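Putative thioesterase yhdA (Lactococcus lactis subsp. lactis, PDB 3GEK) is an uncharacterised member of the PaaI thioesterase family, probably hydrolysing an acyl-CoA thioester such as 1,4-dihydroxy-2-naphthoyl-CoA. Local coordinates at residues Phe75-Asn80 with Thr125-Leu130; Ser25-Phe30 with Arg96-Lys101. The protein carries 7 engineered substitutions. All coordinates share one frame; numbering follows the deposited sequence.

How the interactions relate
Both interactions are antiparallel strand pairings in the same curled hot-dog sheet, and strand 106-115 bridges them by pairing with both 92-102 and 120-131. Each is partly buried, with one face turned to helix 49-68. Interaction 1 has seven backbone hydrogen bonds, two of them to one carbonyl at a beta bulge; I79 and V126 meet on the helix side, S78, V127 and the Q77 amide on the other, and strand 73-83 continues the sheet into a second subunit. Interaction 2 has three backbone bonds, and its most distinctive contact is an aromatic ring over a glycine on the face toward helix 49-68; aliphatic groups meet on the outer face. The two centres lie 14 Å apart and the contacts do not touch.

Interaction 1: residues Phe75-Asn80 with Thr125-Leu130. Engineered in segment 75-80: F75 (natural residue Leu), N80 (natural residue Ser).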
loop_
_atom_site.group_PDB
_atom_site.type_symbol
_atom_site.label_atom_id
_atom_site.label_comp_id
_atom_site.label_asym_id
_atom_site.label_seq_id
_atom_site.Cartn_x
_atom_site.Cartn_y
_atom_site.Cartn_z
ATOM N N PHE A 75 15.359 9.332 0.604
ATOM C CA PHE A 75 15.007 8.866 -0.730
ATOM C C PHE A 75 13.708 8.071 -0.647
ATOM O O PHE A 75 13.580 7.172 0.183
ATOM C CB PHE A 75 16.144 7.996 -1.281
ATOM C CG PHE A 75 15.948 7.540 -2.708
ATOM C CD1 PHE A 75 16.397 8.324 -3.773
ATOM C CD2 PHE A 75 15.346 6.308 -2.987
ATOM C CE1 PHE A 75 16.232 7.898 -5.098
ATOM C CE2 PHE A 75 15.174 5.870 -4.309
ATOM C CZ PHE A 75 15.619 6.667 -5.364
ATOM N N GLY A 76 12.751 8.404 -1.507
ATOM C CA GLY A 76 11.477 7.689 -1.564
ATOM C C GLY A 76 11.665 6.209 -1.841
ATOM O O GLY A 76 12.222 5.828 -2.868
ATOM N N GLN A 77 11.210 5.380 -0.908
ATOM C CA GLN A 77 11.302 3.929 -1.026
ATOM C C GLN A 77 9.929 3.325 -1.334
ATOM O O GLN A 77 9.808 2.400 -2.142
ATOM C CB GLN A 77 11.868 3.342 0.273
ATOM C CG GLN A 77 11.861 1.823 0.371
ATOM C CD GLN A 77 12.562 1.315 1.621
ATOM O OE1 GLN A 77 13.749 1.570 1.831
ATOM N NE2 GLN A 77 11.832 0.579 2.453
ATOM N N SER A 78 8.903 3.866 -0.689
ATOM C CA SER A 78 7.552 3.323 -0.754
ATOM C C SER A 78 6.515 4.416 -0.666
ATOM O O SER A 78 6.708 5.412 0.033
ATOM C CB SER A 78 7.305 2.358 0.408
ATOM O OG SER A 78 7.146 1.050 -0.073
ATOM N N ILE A 79 5.400 4.203 -1.356
ATOM C CA ILE A 79 4.292 5.136 -1.316
ATOM C C ILE A 79 2.976 4.391 -1.548
ATOM O O ILE A 79 2.849 3.609 -2.496
ATOM C CB ILE A 79 4.519 6.341 -2.305
ATOM C CG1 ILE A 79 3.551 7.505 -2.027
ATOM C CG2 ILE A 79 4.511 5.886 -3.767
ATOM C CD1 ILE A 79 2.209 7.399 -2.727
ATOM N N ASN A 80 2.020 4.613 -0.652
ATOM C CA ASN A 80 0.662 4.107 -0.827
ATOM C C ASN A 80 -0.333 5.250 -0.703
ATOM O O ASN A 80 -0.265 6.032 0.247
ATOM C CB ASN A 80 0.325 3.042 0.223
ATOM C CG ASN A 80 -1.007 2.361 -0.051
ATOM O OD1 ASN A 80 -1.082 1.445 -0.863
ATOM N ND2 ASN A 80 -2.057 2.799 0.629
ATOM N N THR A 125 0.623 7.368 2.602
ATOM C CA THR A 125 1.741 6.984 3.458
ATOM C C THR A 125 3.009 6.903 2.616
ATOM O O THR A 125 3.010 6.297 1.540
ATOM C CB THR A 125 1.484 5.633 4.170
ATOM O OG1 THR A 125 0.319 5.749 4.994
ATOM C CG2 THR A 125 2.665 5.260 5.064
ATOM N N VAL A 126 4.069 7.540 3.100
ATOM C CA VAL A 126 5.361 7.522 2.419
ATOM C C VAL A 126 6.430 6.938 3.332
ATOM O O VAL A 126 6.588 7.379 4.480
ATOM C CB VAL A 126 5.807 8.952 1.975
ATOM C CG1 VAL A 126 7.171 8.903 1.311
ATOM C CG2 VAL A 126 4.782 9.581 1.039
ATOM N N VAL A 127 7.156 5.950 2.821
ATOM C CA VAL A 127 8.342 5.443 3.494
ATOM C C VAL A 127 9.578 5.990 2.775
ATOM O O VAL A 127 9.732 5.791 1.569
ATOM C CB VAL A 127 8.392 3.888 3.518
ATOM C CG1 VAL A 127 9.609 3.402 4.281
ATOM C CG2 VAL A 127 7.112 3.309 4.106
ATOM N N ASN A 128 10.430 6.694 3.516
ATOM C CA ASN A 128 11.695 7.190 2.995
ATOM C C ASN A 128 12.860 6.314 3.464
ATOM O O ASN A 128 12.884 5.856 4.608
ATOM C CB ASN A 128 11.939 8.637 3.449
ATOM C CG ASN A 128 11.040 9.654 2.743
ATOM O OD1 ASN A 128 10.587 9.443 1.613
ATOM N ND2 ASN A 128 10.796 10.778 3.408
ATOM N N ALA A 129 13.826 6.085 2.580
ATOM C CA ALA A 129 15.091 5.476 2.973
ATOM C C ALA A 129 16.046 6.577 3.400
ATOM O O ALA A 129 16.107 7.634 2.767
ATOM C CB ALA A 129 15.688 4.657 1.831
ATOM N N LEU A 130 16.771 6.332 4.486
ATOM C CA LEU A 130 17.703 7.308 5.043
ATOM C C LEU A 130 19.141 6.953 4.673
ATOM O O LEU A 130 19.655 5.911 5.092
ATOM C CB LEU A 130 17.540 7.380 6.566
ATOM C CG LEU A 130 16.579 8.377 7.230
ATOM C CD1 LEU A 130 15.345 8.719 6.401
ATOM C CD2 LEU A 130 16.185 7.881 8.617
#
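F75, S78 and N80 form hydrogen-bonded antiparallel pairs with A129, V127 and T125, the two strand axes approaching to 4.3 Å with their directions 138° apart. A classic beta bulge interrupts this ladder of the hot-dog sheet: Q77 and S78 both face V127, whose carbonyl O takes two N-H groups, Q77 N at 2.9 Å and S78 N at 3.1 Å. Both donors lie in the carbonyl plane, and S78 N is on a lone pair. The bulge shifts the register by one residue, and V127 N answers by donating to S78 O from above that carbonyl's plane.

On the face of the sheet toward helix 49-68, I79 and V126 cross obliquely, CG1 of I79 meeting CG2 of V126 at 3.9 Å, and the helix residues E57 and A60 pack against them. N128 belongs to this face too: its OD1 lies 3.7 Å from G76 CA, while its ND2 is bonded to S64 OG of the same helix. The other face carries S78 and V127, whose CB atoms are 3.6 Å apart. Q77 has CG anti to the backbone N (chi1 173°) and an extended chain beyond it, and its amide reaches over two residues of the opposite strand, NE2 to V127 CG1 and OE1 to A129 CB. F75, an engineered residue, adds little side-chain contact because its ring leads away from strand 120-131.

S78, I79 and N80 also pair with a strand of a second subunit, so the sheet runs on across the interface. Beyond the bulge, N80, an engineered residue, and T125 are joined by two backbone bonds: N80 N to T125 O at 2.9 Å and T125 N to N80 O at 2.8 Å.

Interaction 2: residues Ser25-Phe30 with Arg96-Lys101; sequences SKIYKF and RGLLLK. Engineered in segment 96-101: R96 (natural residue Cys).
F30 lays the face of its ring over the backbone of G97, with CA of G97 3.8 Å from the ring centroid and 24° off the ring normal, a CH-pi contact. The backbone N of G97 sits over the ring centre, 3.7 Å above the plane, and R96 C lies over the same face nearer the rim. F30 CG stands between the backbone N and the carbonyl carbon (chi1 77°), from where the ring lies over G97, and the fit relies on G97 having no side chain, since a beta carbon there would collide with CE2 of the ring. The ring also packs on T59 and A63 of helix 49-68 and meets W109 edge-to-face. An alanine at F30 would remove the ring and would probably open a gap over G97, leaving W109 without this edge-to-face neighbour.

Y28 and L99 lie side by side and point the same way, with L99 CD2 3.9 Å from Y28 CB and oblique to the tyrosine ring; both side chains also touch I67 of the helix. I27 and K29 instead both meet CD1 of L98, I27 through CG2 at 3.7 Å and K29 through CG at 4.0 Å. The lysine chain is extended beyond CG, and its NZ forms a salt bridge with D17. R96, an engineered residue, touches F30 O through CB, while its guanidinium pairs with E118.

Three backbone bonds hold the strands in register: L99 N to Y28 O, nearly straight at 173°, and F30 and G97 bonded to each other, N to O in both directions. Such antiparallel pairing, with an aromatic and aliphatic inner face resting on one long helix, is part of the hot-dog fold, in which a curved antiparallel sheet wraps round that helix.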
loop_
_atom_site.group_PDB
_atom_site.type_symbol
_atom_site.label_atom_id
_atom_site.label_comp_id
_atom_site.label_asym_id
_atom_site.label_seq_id
_atom_site.Cartn_x
_atom_site.Cartn_y
_atom_site.Cartn_z
ATOM N N SER A 25 10.796 10.689 22.679
ATOM C CA SER A 25 10.273 10.454 21.335
ATOM C C SER A 25 9.512 11.692 20.854
ATOM O O SER A 25 8.330 11.886 21.194
ATOM C CB SER A 25 9.367 9.216 21.325
ATOM O OG SER A 25 9.166 8.727 20.007
ATOM N N LYS A 26 10.213 12.536 20.084
ATOM C CA LYS A 26 9.642 13.773 19.564
ATOM C C LYS A 26 8.623 13.484 18.466
ATOM O O LYS A 26 8.838 12.605 17.626
ATOM C CB LYS A 26 10.744 14.687 19.014
ATOM C CG LYS A 26 11.930 14.934 19.950
ATOM C CD LYS A 26 11.589 15.902 21.069
ATOM C CE LYS A 26 12.846 16.400 21.772
ATOM N NZ LYS A 26 13.504 15.360 22.622
ATOM N N ILE A 27 7.509 14.213 18.485
ATOM C CA ILE A 27 6.487 14.071 17.453
ATOM C C ILE A 27 6.695 15.121 16.359
ATOM O O ILE A 27 6.526 16.319 16.588
ATOM C CB ILE A 27 5.050 14.124 18.028
ATOM C CG1 ILE A 27 4.788 12.903 18.918
ATOM C CG2 ILE A 27 4.021 14.174 16.891
ATOM C CD1 ILE A 27 3.599 13.053 19.854
ATOM N N TYR A 28 7.085 14.642 15.181
ATOM C CA TYR A 28 7.391 15.497 14.038
ATOM C C TYR A 28 6.221 15.589 13.067
ATOM O O TYR A 28 5.584 14.585 12.737
ATOM C CB TYR A 28 8.633 14.987 13.304
ATOM C CG TYR A 28 9.925 15.222 14.053
ATOM C CD1 TYR A 28 10.617 16.424 13.924
ATOM C CD2 TYR A 28 10.457 14.243 14.890
ATOM C CE1 TYR A 28 11.813 16.650 14.615
ATOM C CE2 TYR A 28 11.651 14.460 15.587
ATOM C CZ TYR A 28 12.320 15.666 15.443
ATOM O OH TYR A 28 13.499 15.887 16.126
ATOM N N LYS A 29 5.951 16.810 12.623
ATOM C CA LYS A 29 4.900 17.080 11.661
ATOM C C LYS A 29 5.430 18.021 10.585
ATOM O O LYS A 29 6.413 18.728 10.810
ATOM C CB LYS A 29 3.698 17.725 12.349
ATOM C CG LYS A 29 2.912 16.802 13.265
ATOM C CD LYS A 29 1.921 17.599 14.103
ATOM C CE LYS A 29 1.033 16.683 14.930
ATOM N NZ LYS A 29 0.164 17.464 15.858
ATOM N N PHE A 30 4.784 18.007 9.419
ATOM C CA PHE A 30 4.971 19.063 8.423
ATOM C C PHE A 30 3.649 19.591 7.873
ATOM O O PHE A 30 2.618 18.921 7.948
ATOM C CB PHE A 30 5.933 18.652 7.294
ATOM C CG PHE A 30 5.336 17.722 6.269
ATOM C CD1 PHE A 30 4.572 18.217 5.212
ATOM C CD2 PHE A 30 5.568 16.356 6.338
ATOM C CE1 PHE A 30 4.028 17.360 4.261
ATOM C CE2 PHE A 30 5.043 15.495 5.378
ATOM C CZ PHE A 30 4.270 15.998 4.341
ATOM N N ARG A 96 -0.379 17.734 4.835
ATOM C CA ARG A 96 0.078 17.744 6.224
ATOM C C ARG A 96 0.561 16.354 6.576
ATOM O O ARG A 96 -0.092 15.356 6.241
ATOM C CB ARG A 96 -1.044 18.163 7.179
ATOM C CG ARG A 96 -1.576 19.566 6.943
ATOM C CD ARG A 96 -2.487 19.982 8.078
ATOM N NE ARG A 96 -3.018 21.333 7.906
ATOM C CZ ARG A 96 -4.163 21.622 7.292
ATOM N NH1 ARG A 96 -4.913 20.659 6.773
ATOM N NH2 ARG A 96 -4.559 22.884 7.197
ATOM N N GLY A 97 1.713 16.297 7.233
ATOM C CA GLY A 97 2.355 15.036 7.545
ATOM C C GLY A 97 2.527 14.824 9.031
ATOM O O GLY A 97 2.698 15.776 9.787
ATOM N N LEU A 98 2.463 13.560 9.432
ATOM C CA LEU A 98 2.808 13.126 10.774
ATOM C C LEU A 98 3.835 12.008 10.657
ATOM O O LEU A 98 3.612 11.030 9.946
ATOM C CB LEU A 98 1.560 12.619 11.507
ATOM C CG LEU A 98 1.744 11.922 12.860
ATOM C CD1 LEU A 98 2.268 12.895 13.908
ATOM C CD2 LEU A 98 0.436 11.297 13.331
ATOM N N LEU A 99 4.961 12.148 11.347
ATOM C CA LEU A 99 5.969 11.102 11.329
ATOM C C LEU A 99 5.573 9.971 12.284
ATOM O O LEU A 99 5.572 10.142 13.499
ATOM C CB LEU A 99 7.352 11.669 11.661
ATOM C CG LEU A 99 8.559 10.729 11.586
ATOM C CD1 LEU A 99 8.830 10.293 10.155
ATOM C CD2 LEU A 99 9.780 11.417 12.180
ATOM N N LEU A 100 5.221 8.823 11.716
ATOM C CA LEU A 100 4.769 7.682 12.502
ATOM C C LEU A 100 5.942 6.881 13.030
ATOM O O LEU A 100 5.828 6.211 14.057
ATOM C CB LEU A 100 3.875 6.769 11.668
ATOM C CG LEU A 100 2.594 7.328 11.050
ATOM C CD1 LEU A 100 1.997 6.265 10.138
ATOM C CD2 LEU A 100 1.591 7.774 12.117
ATOM N N LYS A 101 7.061 6.935 12.313
ATOM C CA LYS A 101 8.264 6.243 12.734
ATOM C C LYS A 101 9.523 7.013 12.361
ATOM O O LYS A 101 9.762 7.326 11.190
ATOM C CB LYS A 101 8.319 4.822 12.165
ATOM C CG LYS A 101 9.466 3.994 12.738
ATOM C CD LYS A 101 9.667 2.706 11.972
ATOM C CE LYS A 101 10.791 1.885 12.601
ATOM N NZ LYS A 101 10.964 0.588 11.887
#